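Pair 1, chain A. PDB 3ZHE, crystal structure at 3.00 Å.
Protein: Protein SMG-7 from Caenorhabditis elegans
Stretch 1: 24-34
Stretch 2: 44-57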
# COMPACT_ATOMS: atom_id res chain seq x y z
N GLN A 24 -20.54 3.63 17.20
CA GLN A 24 -20.04 3.19 18.50
C GLN A 24 -19.56 1.74 18.40
O GLN A 24 -18.44 1.40 18.82
CB GLN A 24 -21.14 3.33 19.55
CG GLN A 24 -20.79 2.86 20.95
CD GLN A 24 -21.91 3.11 21.94
OE1 GLN A 24 -22.72 4.02 21.76
NE2 GLN A 24 -21.98 2.30 22.99
N TYR A 25 -20.41 0.91 17.82
CA TYR A 25 -20.13 -0.50 17.62
C TYR A 25 -18.90 -0.70 16.73
O TYR A 25 -18.06 -1.54 17.03
CB TYR A 25 -21.34 -1.18 16.99
CG TYR A 25 -21.33 -2.69 17.09
CD1 TYR A 25 -20.68 -3.46 16.14
CD2 TYR A 25 -21.98 -3.34 18.13
CE1 TYR A 25 -20.67 -4.84 16.22
CE2 TYR A 25 -21.98 -4.71 18.22
CZ TYR A 25 -21.32 -5.46 17.27
OH TYR A 25 -21.32 -6.83 17.36
N LEU A 26 -18.82 0.07 15.65
CA LEU A 26 -17.69 -0.01 14.72
C LEU A 26 -16.37 0.31 15.41
O LEU A 26 -15.39 -0.42 15.28
CB LEU A 26 -17.90 0.93 13.54
CG LEU A 26 -18.89 0.49 12.45
CD1 LEU A 26 -18.94 1.52 11.33
CD2 LEU A 26 -18.50 -0.87 11.91
N ARG A 27 -16.36 1.42 16.14
CA ARG A 27 -15.17 1.85 16.86
C ARG A 27 -14.76 0.83 17.91
O ARG A 27 -13.57 0.58 18.12
CB ARG A 27 -15.37 3.22 17.50
CG ARG A 27 -15.49 4.36 16.49
CD ARG A 27 -15.31 5.71 17.17
NE ARG A 27 -16.28 5.92 18.24
CZ ARG A 27 -17.48 6.47 18.06
NH1 ARG A 27 -17.84 6.88 16.86
NH2 ARG A 27 -18.30 6.62 19.09
N HIS A 28 -15.75 0.22 18.57
CA HIS A 28 -15.44 -0.83 19.53
C HIS A 28 -14.84 -2.05 18.83
O HIS A 28 -13.95 -2.71 19.37
CB HIS A 28 -16.68 -1.23 20.33
CG HIS A 28 -16.38 -2.09 21.52
ND1 HIS A 28 -15.91 -1.57 22.71
CD2 HIS A 28 -16.45 -3.43 21.69
CE1 HIS A 28 -15.72 -2.56 23.57
NE2 HIS A 28 -16.04 -3.69 22.98
N LEU A 29 -15.32 -2.34 17.63
CA LEU A 29 -14.75 -3.42 16.83
C LEU A 29 -13.30 -3.12 16.46
O LEU A 29 -12.47 -4.02 16.40
CB LEU A 29 -15.57 -3.69 15.56
CG LEU A 29 -16.74 -4.67 15.71
CD1 LEU A 29 -17.34 -5.00 14.35
CD2 LEU A 29 -16.30 -5.93 16.43
N MET A 30 -13.01 -1.84 16.21
CA MET A 30 -11.64 -1.41 15.96
C MET A 30 -10.77 -1.66 17.18
O MET A 30 -9.64 -2.15 17.07
CB MET A 30 -11.61 0.07 15.58
CG MET A 30 -12.09 0.37 14.17
SD MET A 30 -12.27 2.14 13.89
CE MET A 30 -12.37 2.19 12.10
N LYS A 31 -11.30 -1.30 18.35
CA LYS A 31 -10.58 -1.51 19.60
C LYS A 31 -10.29 -3.00 19.83
O LYS A 31 -9.20 -3.37 20.25
CB LYS A 31 -11.37 -0.94 20.77
CG LYS A 31 -10.69 -1.13 22.12
CD LYS A 31 -11.51 -0.54 23.25
CE LYS A 31 -10.83 -0.80 24.59
NZ LYS A 31 -11.62 -0.28 25.73
N MET A 32 -11.29 -3.84 19.56
CA MET A 32 -11.12 -5.28 19.70
C MET A 32 -10.15 -5.84 18.65
O MET A 32 -9.49 -6.85 18.88
CB MET A 32 -12.47 -6.00 19.62
CG MET A 32 -13.45 -5.61 20.72
SD MET A 32 -14.92 -6.65 20.78
CE MET A 32 -14.20 -8.24 21.19
N PHE A 33 -10.06 -5.16 17.51
CA PHE A 33 -9.11 -5.55 16.47
C PHE A 33 -7.68 -5.30 16.93
O PHE A 33 -6.85 -6.20 16.92
CB PHE A 33 -9.38 -4.79 15.17
CG PHE A 33 -10.07 -5.61 14.11
CD1 PHE A 33 -9.37 -6.56 13.39
CD2 PHE A 33 -11.40 -5.41 13.82
CE1 PHE A 33 -10.00 -7.32 12.41
CE2 PHE A 33 -12.04 -6.15 12.84
CZ PHE A 33 -11.34 -7.11 12.14
N VAL A 34 -7.42 -4.06 17.33
CA VAL A 34 -6.10 -3.67 17.84
C VAL A 34 -5.70 -4.51 19.06
O VAL A 34 -4.54 -4.90 19.20
CB VAL A 34 -6.07 -2.17 18.21
CG1 VAL A 34 -4.82 -1.82 18.99
CG2 VAL A 34 -6.18 -1.32 16.95
N ARG A 44 -14.03 -13.82 12.60
CA ARG A 44 -14.45 -13.02 11.45
C ARG A 44 -15.14 -11.71 11.84
O ARG A 44 -16.31 -11.50 11.52
CB ARG A 44 -15.34 -13.84 10.51
CG ARG A 44 -14.62 -14.99 9.81
CD ARG A 44 -13.34 -14.53 9.13
NE ARG A 44 -13.56 -13.52 8.10
CZ ARG A 44 -13.72 -13.79 6.80
NH1 ARG A 44 -13.68 -15.04 6.38
NH2 ARG A 44 -13.91 -12.81 5.94
N PHE A 45 -14.41 -10.84 12.53
CA PHE A 45 -14.96 -9.55 12.95
C PHE A 45 -14.96 -8.54 11.80
O PHE A 45 -15.62 -7.50 11.88
CB PHE A 45 -14.19 -9.00 14.15
CG PHE A 45 -14.63 -9.56 15.47
CD1 PHE A 45 -15.56 -10.59 15.53
CD2 PHE A 45 -14.14 -9.05 16.66
CE1 PHE A 45 -15.97 -11.11 16.75
CE2 PHE A 45 -14.54 -9.56 17.88
CZ PHE A 45 -15.46 -10.59 17.93
N ASP A 46 -14.21 -8.83 10.75
CA ASP A 46 -14.23 -8.01 9.54
C ASP A 46 -15.62 -8.07 8.91
O ASP A 46 -16.15 -7.06 8.45
CB ASP A 46 -13.17 -8.48 8.55
CG ASP A 46 -13.26 -9.96 8.25
OD1 ASP A 46 -13.73 -10.72 9.13
OD2 ASP A 46 -12.87 -10.38 7.13
N VAL A 47 -16.20 -9.27 8.92
CA VAL A 47 -17.55 -9.48 8.41
C VAL A 47 -18.58 -8.72 9.24
O VAL A 47 -19.52 -8.15 8.70
CB VAL A 47 -17.92 -10.98 8.38
CG1 VAL A 47 -19.41 -11.17 8.12
CG2 VAL A 47 -17.10 -11.71 7.33
N LYS A 48 -18.40 -8.72 10.56
CA LYS A 48 -19.31 -8.01 11.45
C LYS A 48 -19.21 -6.50 11.22
O LYS A 48 -20.22 -5.79 11.21
CB LYS A 48 -19.02 -8.36 12.91
CG LYS A 48 -19.13 -9.85 13.22
CD LYS A 48 -19.36 -10.10 14.70
CE LYS A 48 -19.72 -11.56 14.97
NZ LYS A 48 -20.16 -11.77 16.37
N PHE A 49 -17.97 -6.03 11.04
CA PHE A 49 -17.68 -4.64 10.74
C PHE A 49 -18.42 -4.21 9.49
O PHE A 49 -19.21 -3.25 9.50
CB PHE A 49 -16.17 -4.47 10.54
CG PHE A 49 -15.71 -3.04 10.52
CD1 PHE A 49 -15.71 -2.31 9.34
CD2 PHE A 49 -15.26 -2.42 11.67
CE1 PHE A 49 -15.28 -1.00 9.31
CE2 PHE A 49 -14.83 -1.11 11.66
CZ PHE A 49 -14.84 -0.39 10.47
N TRP A 50 -18.17 -4.92 8.40
CA TRP A 50 -18.83 -4.63 7.13
C TRP A 50 -20.34 -4.77 7.23
O TRP A 50 -21.08 -4.12 6.51
CB TRP A 50 -18.29 -5.51 6.01
CG TRP A 50 -19.07 -5.35 4.74
CD1 TRP A 50 -19.96 -6.24 4.21
CD2 TRP A 50 -19.06 -4.22 3.86
NE1 TRP A 50 -20.50 -5.73 3.05
CE2 TRP A 50 -19.95 -4.50 2.81
CE3 TRP A 50 -18.37 -3.01 3.86
CZ2 TRP A 50 -20.18 -3.60 1.77
CZ3 TRP A 50 -18.59 -2.12 2.82
CH2 TRP A 50 -19.48 -2.42 1.79
N ASN A 51 -20.81 -5.64 8.12
CA ASN A 51 -22.24 -5.83 8.31
C ASN A 51 -22.89 -4.61 8.95
O ASN A 51 -23.95 -4.17 8.51
CB ASN A 51 -22.54 -7.09 9.12
CG ASN A 51 -22.54 -8.34 8.27
OD1 ASN A 51 -22.71 -8.28 7.05
ND2 ASN A 51 -22.34 -9.49 8.91
N LYS A 52 -22.25 -4.07 9.98
CA LYS A 52 -22.72 -2.84 10.61
C LYS A 52 -22.67 -1.67 9.64
O LYS A 52 -23.60 -0.86 9.58
CB LYS A 52 -21.90 -2.53 11.86
CG LYS A 52 -22.35 -3.29 13.10
CD LYS A 52 -23.73 -2.84 13.53
CE LYS A 52 -24.18 -3.55 14.79
NZ LYS A 52 -25.57 -3.16 15.18
N LEU A 53 -21.58 -1.58 8.89
CA LEU A 53 -21.41 -0.48 7.94
C LEU A 53 -22.46 -0.54 6.82
O LEU A 53 -23.16 0.44 6.57
CB LEU A 53 -20.00 -0.50 7.37
CG LEU A 53 -19.57 0.68 6.50
CD1 LEU A 53 -18.14 1.09 6.83
CD2 LEU A 53 -19.69 0.31 5.04
N LYS A 54 -22.55 -1.69 6.16
CA LYS A 54 -23.54 -1.92 5.10
C LYS A 54 -24.94 -1.68 5.63
O LYS A 54 -25.80 -1.14 4.93
CB LYS A 54 -23.41 -3.34 4.56
CG LYS A 54 -24.48 -3.74 3.55
CD LYS A 54 -24.32 -3.01 2.23
CE LYS A 54 -25.31 -3.51 1.19
NZ LYS A 54 -25.19 -2.77 -0.09
N SER A 55 -25.17 -2.11 6.87
CA SER A 55 -26.42 -1.82 7.56
C SER A 55 -26.69 -0.33 7.53
O SER A 55 -27.69 0.11 6.96
CB SER A 55 -26.38 -2.31 9.01
OG SER A 55 -27.38 -1.67 9.79
N MET A 56 -25.79 0.44 8.14
CA MET A 56 -25.90 1.90 8.17
C MET A 56 -26.24 2.49 6.81
O MET A 56 -27.23 3.21 6.67
CB MET A 56 -24.60 2.52 8.67
CG MET A 56 -24.52 2.68 10.17
SD MET A 56 -22.95 3.41 10.69
CE MET A 56 -22.86 4.82 9.59
N MET A 57 -25.41 2.17 5.82
CA MET A 57 -25.61 2.64 4.46
C MET A 57 -27.02 2.34 3.95
O MET A 57 -27.69 3.22 3.39
CB MET A 57 -24.57 2.03 3.52
CG MET A 57 -23.14 2.37 3.88
SD MET A 57 -21.97 1.82 2.64
CE MET A 57 -22.58 2.68 1.19

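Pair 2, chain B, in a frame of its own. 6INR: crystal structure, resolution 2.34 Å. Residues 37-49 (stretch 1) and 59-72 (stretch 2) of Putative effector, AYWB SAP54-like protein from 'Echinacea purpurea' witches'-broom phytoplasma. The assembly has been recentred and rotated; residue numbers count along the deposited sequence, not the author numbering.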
# COMPACT_ATOMS: atom_id res chain seq x y z
N ASN B 37 3.16 4.13 -0.90
CA ASN B 37 3.21 4.10 0.57
C ASN B 37 4.65 3.82 1.04
O ASN B 37 5.14 4.39 2.01
CB ASN B 37 2.24 3.08 1.15
CG ASN B 37 0.82 3.57 1.15
OD1 ASN B 37 0.54 4.75 1.38
ND2 ASN B 37 -0.11 2.65 0.95
N ALA B 38 5.32 2.97 0.27
CA ALA B 38 6.72 2.61 0.52
C ALA B 38 7.63 3.79 0.32
O ALA B 38 8.64 3.95 1.01
CB ALA B 38 7.16 1.48 -0.39
N THR B 39 7.30 4.59 -0.67
CA THR B 39 7.96 5.88 -0.91
C THR B 39 7.72 6.82 0.27
O THR B 39 8.63 7.48 0.74
CB THR B 39 7.41 6.52 -2.21
OG1 THR B 39 7.96 5.81 -3.32
CG2 THR B 39 7.74 8.00 -2.32
N LYS B 40 6.49 6.87 0.72
CA LYS B 40 6.11 7.74 1.84
C LYS B 40 7.00 7.42 3.04
O LYS B 40 7.39 8.30 3.80
CB LYS B 40 4.65 7.50 2.23
CG LYS B 40 3.77 8.74 2.28
CD LYS B 40 4.35 9.79 3.20
CE LYS B 40 3.32 10.85 3.57
NZ LYS B 40 3.93 11.92 4.40
N ILE B 41 7.32 6.14 3.21
CA ILE B 41 8.06 5.71 4.40
C ILE B 41 9.51 6.13 4.26
O ILE B 41 10.10 6.69 5.17
CB ILE B 41 7.93 4.19 4.70
CG1 ILE B 41 6.58 3.86 5.34
CG2 ILE B 41 9.01 3.74 5.68
CD1 ILE B 41 6.27 2.37 5.32
N THR B 42 10.10 5.86 3.11
CA THR B 42 11.50 6.23 2.92
C THR B 42 11.71 7.74 3.09
O THR B 42 12.79 8.19 3.51
CB THR B 42 12.07 5.80 1.56
OG1 THR B 42 11.34 6.46 0.51
CG2 THR B 42 12.03 4.26 1.39
N ASN B 43 10.70 8.54 2.76
CA ASN B 43 10.84 10.02 2.94
C ASN B 43 10.67 10.45 4.41
O ASN B 43 11.30 11.36 4.86
CB ASN B 43 9.93 10.83 2.00
CG ASN B 43 10.32 10.68 0.54
OD1 ASN B 43 11.51 10.74 0.19
ND2 ASN B 43 9.33 10.45 -0.32
N ILE B 44 9.77 9.79 5.12
CA ILE B 44 9.66 9.94 6.60
C ILE B 44 10.98 9.61 7.33
O ILE B 44 11.43 10.35 8.20
CB ILE B 44 8.52 9.10 7.19
CG1 ILE B 44 7.17 9.55 6.62
CG2 ILE B 44 8.50 9.20 8.72
CD1 ILE B 44 5.98 8.72 7.04
N ASP B 45 11.61 8.50 6.96
CA ASP B 45 12.95 8.19 7.45
C ASP B 45 13.91 9.36 7.30
O ASP B 45 14.48 9.85 8.26
CB ASP B 45 13.51 6.94 6.77
CG ASP B 45 12.86 5.66 7.30
OD1 ASP B 45 12.17 5.73 8.35
OD2 ASP B 45 13.02 4.60 6.66
N LYS B 46 14.09 9.82 6.07
CA LYS B 46 14.87 11.05 5.81
C LYS B 46 14.47 12.17 6.79
O LYS B 46 15.31 12.83 7.41
CB LYS B 46 14.68 11.54 4.37
CG LYS B 46 15.75 11.05 3.41
CD LYS B 46 15.26 10.99 1.98
CE LYS B 46 14.80 12.33 1.44
NZ LYS B 46 14.41 12.25 -0.00
N GLY B 47 13.18 12.34 6.94
CA GLY B 47 12.62 13.41 7.78
C GLY B 47 13.02 13.22 9.22
O GLY B 47 13.13 14.19 9.98
N LEU B 48 13.25 11.96 9.59
CA LEU B 48 13.64 11.58 10.96
C LEU B 48 15.11 11.90 11.27
O LEU B 48 15.50 12.03 12.42
CB LEU B 48 13.39 10.10 11.23
CG LEU B 48 11.95 9.72 11.62
CD1 LEU B 48 11.74 8.22 11.53
CD2 LEU B 48 11.59 10.23 13.00
N GLN B 49 15.90 12.01 10.21
CA GLN B 49 17.36 12.37 10.29
C GLN B 49 17.62 13.85 10.49
O GLN B 49 18.74 14.24 10.81
CB GLN B 49 18.14 12.00 9.01
CG GLN B 49 17.68 10.78 8.24
CD GLN B 49 17.77 9.52 9.06
OE1 GLN B 49 17.40 9.50 10.23
NE2 GLN B 49 18.25 8.45 8.44
N ASN B 59 5.38 12.38 15.82
CA ASN B 59 4.39 12.20 14.72
C ASN B 59 4.92 11.53 13.46
O ASN B 59 4.23 10.73 12.84
CB ASN B 59 3.74 13.51 14.38
CG ASN B 59 3.14 14.18 15.60
OD1 ASN B 59 2.66 13.51 16.53
ND2 ASN B 59 3.19 15.51 15.63
N LEU B 60 6.16 11.82 13.12
CA LEU B 60 6.81 11.08 12.03
C LEU B 60 6.85 9.59 12.31
O LEU B 60 6.93 8.77 11.40
CB LEU B 60 8.24 11.57 11.77
CG LEU B 60 8.39 12.96 11.17
CD1 LEU B 60 9.85 13.15 10.82
CD2 LEU B 60 7.50 13.17 9.95
N LEU B 61 6.76 9.23 13.57
CA LEU B 61 6.87 7.81 13.95
C LEU B 61 5.51 7.15 13.92
O LEU B 61 5.39 5.97 13.65
CB LEU B 61 7.52 7.65 15.31
CG LEU B 61 9.04 7.93 15.29
CD1 LEU B 61 9.58 8.11 16.72
CD2 LEU B 61 9.81 6.85 14.52
N LYS B 62 4.49 7.94 14.24
CA LYS B 62 3.09 7.50 14.16
C LYS B 62 2.66 7.28 12.70
O LYS B 62 2.04 6.27 12.37
CB LYS B 62 2.14 8.51 14.82
CG LYS B 62 2.64 9.05 16.15
CD LYS B 62 1.53 9.44 17.13
CE LYS B 62 2.03 9.79 18.53
NZ LYS B 62 2.93 8.77 19.15
N LEU B 63 3.02 8.24 11.85
CA LEU B 63 2.79 8.15 10.39
C LEU B 63 3.45 6.92 9.84
O LEU B 63 2.87 6.16 9.09
CB LEU B 63 3.35 9.36 9.64
CG LEU B 63 2.59 10.69 9.68
CD1 LEU B 63 3.32 11.73 8.84
CD2 LEU B 63 1.16 10.51 9.19
N LYS B 64 4.70 6.73 10.23
CA LYS B 64 5.47 5.62 9.69
C LYS B 64 4.75 4.32 10.02
O LYS B 64 4.74 3.37 9.24
CB LYS B 64 6.90 5.62 10.22
CG LYS B 64 7.74 4.50 9.62
CD LYS B 64 9.18 4.60 10.04
CE LYS B 64 9.96 3.40 9.53
NZ LYS B 64 11.42 3.66 9.52
N GLU B 65 4.11 4.33 11.18
CA GLU B 65 3.43 3.13 11.68
C GLU B 65 2.16 2.90 10.87
O GLU B 65 1.88 1.78 10.43
CB GLU B 65 3.14 3.20 13.18
CG GLU B 65 4.40 3.05 14.03
CD GLU B 65 5.26 1.85 13.65
OE1 GLU B 65 4.73 0.71 13.66
OE2 GLU B 65 6.45 2.04 13.31
N ASN B 66 1.43 3.98 10.64
CA ASN B 66 0.22 3.93 9.81
C ASN B 66 0.49 3.39 8.40
O ASN B 66 -0.25 2.55 7.88
CB ASN B 66 -0.42 5.29 9.70
CG ASN B 66 -1.02 5.77 11.01
OD1 ASN B 66 -1.82 5.08 11.65
ND2 ASN B 66 -0.68 6.99 11.39
N TYR B 67 1.57 3.87 7.80
CA TYR B 67 1.97 3.43 6.45
C TYR B 67 2.41 1.99 6.39
O TYR B 67 2.20 1.31 5.40
CB TYR B 67 3.01 4.36 5.83
CG TYR B 67 2.31 5.62 5.36
CD1 TYR B 67 1.27 5.55 4.43
CD2 TYR B 67 2.62 6.84 5.91
CE1 TYR B 67 0.58 6.68 4.04
CE2 TYR B 67 1.93 7.98 5.52
CZ TYR B 67 0.91 7.89 4.59
OH TYR B 67 0.23 9.03 4.20
N LYS B 68 3.02 1.50 7.45
CA LYS B 68 3.44 0.09 7.47
C LYS B 68 2.22 -0.80 7.59
O LYS B 68 2.14 -1.85 6.97
CB LYS B 68 4.44 -0.19 8.61
CG LYS B 68 5.83 0.41 8.39
CD LYS B 68 6.52 0.69 9.73
CE LYS B 68 7.23 -0.54 10.26
NZ LYS B 68 7.77 -0.29 11.63
N GLN B 69 1.25 -0.36 8.39
CA GLN B 69 -0.00 -1.13 8.57
C GLN B 69 -0.81 -1.13 7.29
O GLN B 69 -1.39 -2.13 6.91
CB GLN B 69 -0.83 -0.57 9.71
CG GLN B 69 -0.00 -0.42 10.97
CD GLN B 69 -0.69 0.35 12.08
OE1 GLN B 69 -1.38 1.36 11.84
NE2 GLN B 69 -0.48 -0.11 13.32
N LEU B 70 -0.83 0.02 6.65
CA LEU B 70 -1.47 0.22 5.35
C LEU B 70 -0.85 -0.73 4.35
O LEU B 70 -1.54 -1.46 3.65
CB LEU B 70 -1.28 1.67 4.90
CG LEU B 70 -2.34 2.40 4.10
CD1 LEU B 70 -3.62 2.68 4.85
CD2 LEU B 70 -1.73 3.72 3.69
N ILE B 71 0.47 -0.76 4.31
CA ILE B 71 1.17 -1.61 3.34
C ILE B 71 0.83 -3.06 3.65
O ILE B 71 0.76 -3.92 2.78
CB ILE B 71 2.70 -1.44 3.36
CG1 ILE B 71 3.11 -0.09 2.77
CG2 ILE B 71 3.38 -2.57 2.56
CD1 ILE B 71 4.60 0.07 2.53
N ASP B 72 0.58 -3.30 4.93
CA ASP B 72 0.37 -4.66 5.44
C ASP B 72 -0.92 -5.25 4.95
O ASP B 72 -0.95 -6.38 4.50
CB ASP B 72 0.38 -4.71 6.97
CG ASP B 72 1.78 -4.97 7.54
OD1 ASP B 72 2.56 -5.72 6.90
OD2 ASP B 72 2.11 -4.42 8.62

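The sharpest difference lies at one matched pair of positions, Met30(A) and Phe49(A) in pair 1, Asp45(B) and Lys64(B) in pair 2. In pair 1 the contact is greasy: Met30(A) CE meets the edge of the Phe49(A) ring, 3.9 Å from CZ. In pair 2 the same two sites carry opposite charges, and Lys64(B) NZ donates a very short hydrogen bond of 2.5 Å to Asp45(B) OD1, within a salt bridge. Pair 1 has no hydrogen bond between its stretches at all.

The backbones hardly register this change. Both pairs are antiparallel helices, crossing at -162° with axes 9.8 Å apart in pair 1 and at -157° and 9.4 Å in pair 2; fourteen central residues superpose to 0.3 Å. The register matches: Leu26(A) CA lies 6.1 Å from Phe49(A) CA, and Ile41(B) CA 5.9 Å from Lys64(B) CA.

A first rule is that branched aliphatics hold the middle of the first helix. Leu26(A) matches Ile41(B) and Leu29(A) matches Ile44(B), their side-chain centres only 0.4 Å apart. Leu26(A) lays CD2 over the Phe49(A) ring face, 3.6 Å from its centroid. At the matching site Ile41(B) sits as a knob among Lys64(B), Tyr67(B), Lys68(B) and Ile71(B), while the long, extended Lys64(B) contributes methylene packing before its amine reaches Asp45(B).

A second rule is that a lysine and a tyrosine may trade helices. Tyr25(A) matches Lys40(B), and Lys52(A) matches Tyr67(B). In pair 1, Lys52(A) CE lies 3.8 Å from the Tyr25(A) ring centroid, over the face, with NZ at 4.8 Å in a cation-pi contact. In pair 2 the ring comes from the second helix, and Lys40(B) CG covers its face, 4.0 Å from the Tyr67(B) centroid. The Tyr67(B) side chain also sits as a knob among Asn37(B), Lys40(B), Ile41(B) and Ile44(B).

Toward the end of the first stretch, pair 2 uses less bulk. Pair 1 fills the space with Met32(A), whose CE approaches the edge of the Phe45(A) ring, 3.6 Å from CE2, and with Phe33(A), whose CE2 is 3.8 Å from Phe45(A) CB. Pair 2 has Gly47(B) and Leu48(B) there, opposite the smaller Leu60(B). An ideal CB on Gly47(B) would stand a tight 3.4 Å from Leu60(B) CD1, whereas Leu48(B) CD2 packs 3.8 Å from Leu60(B) CB. At this end the two natural contacts use large side chains in one and a glycine with leucines in the other.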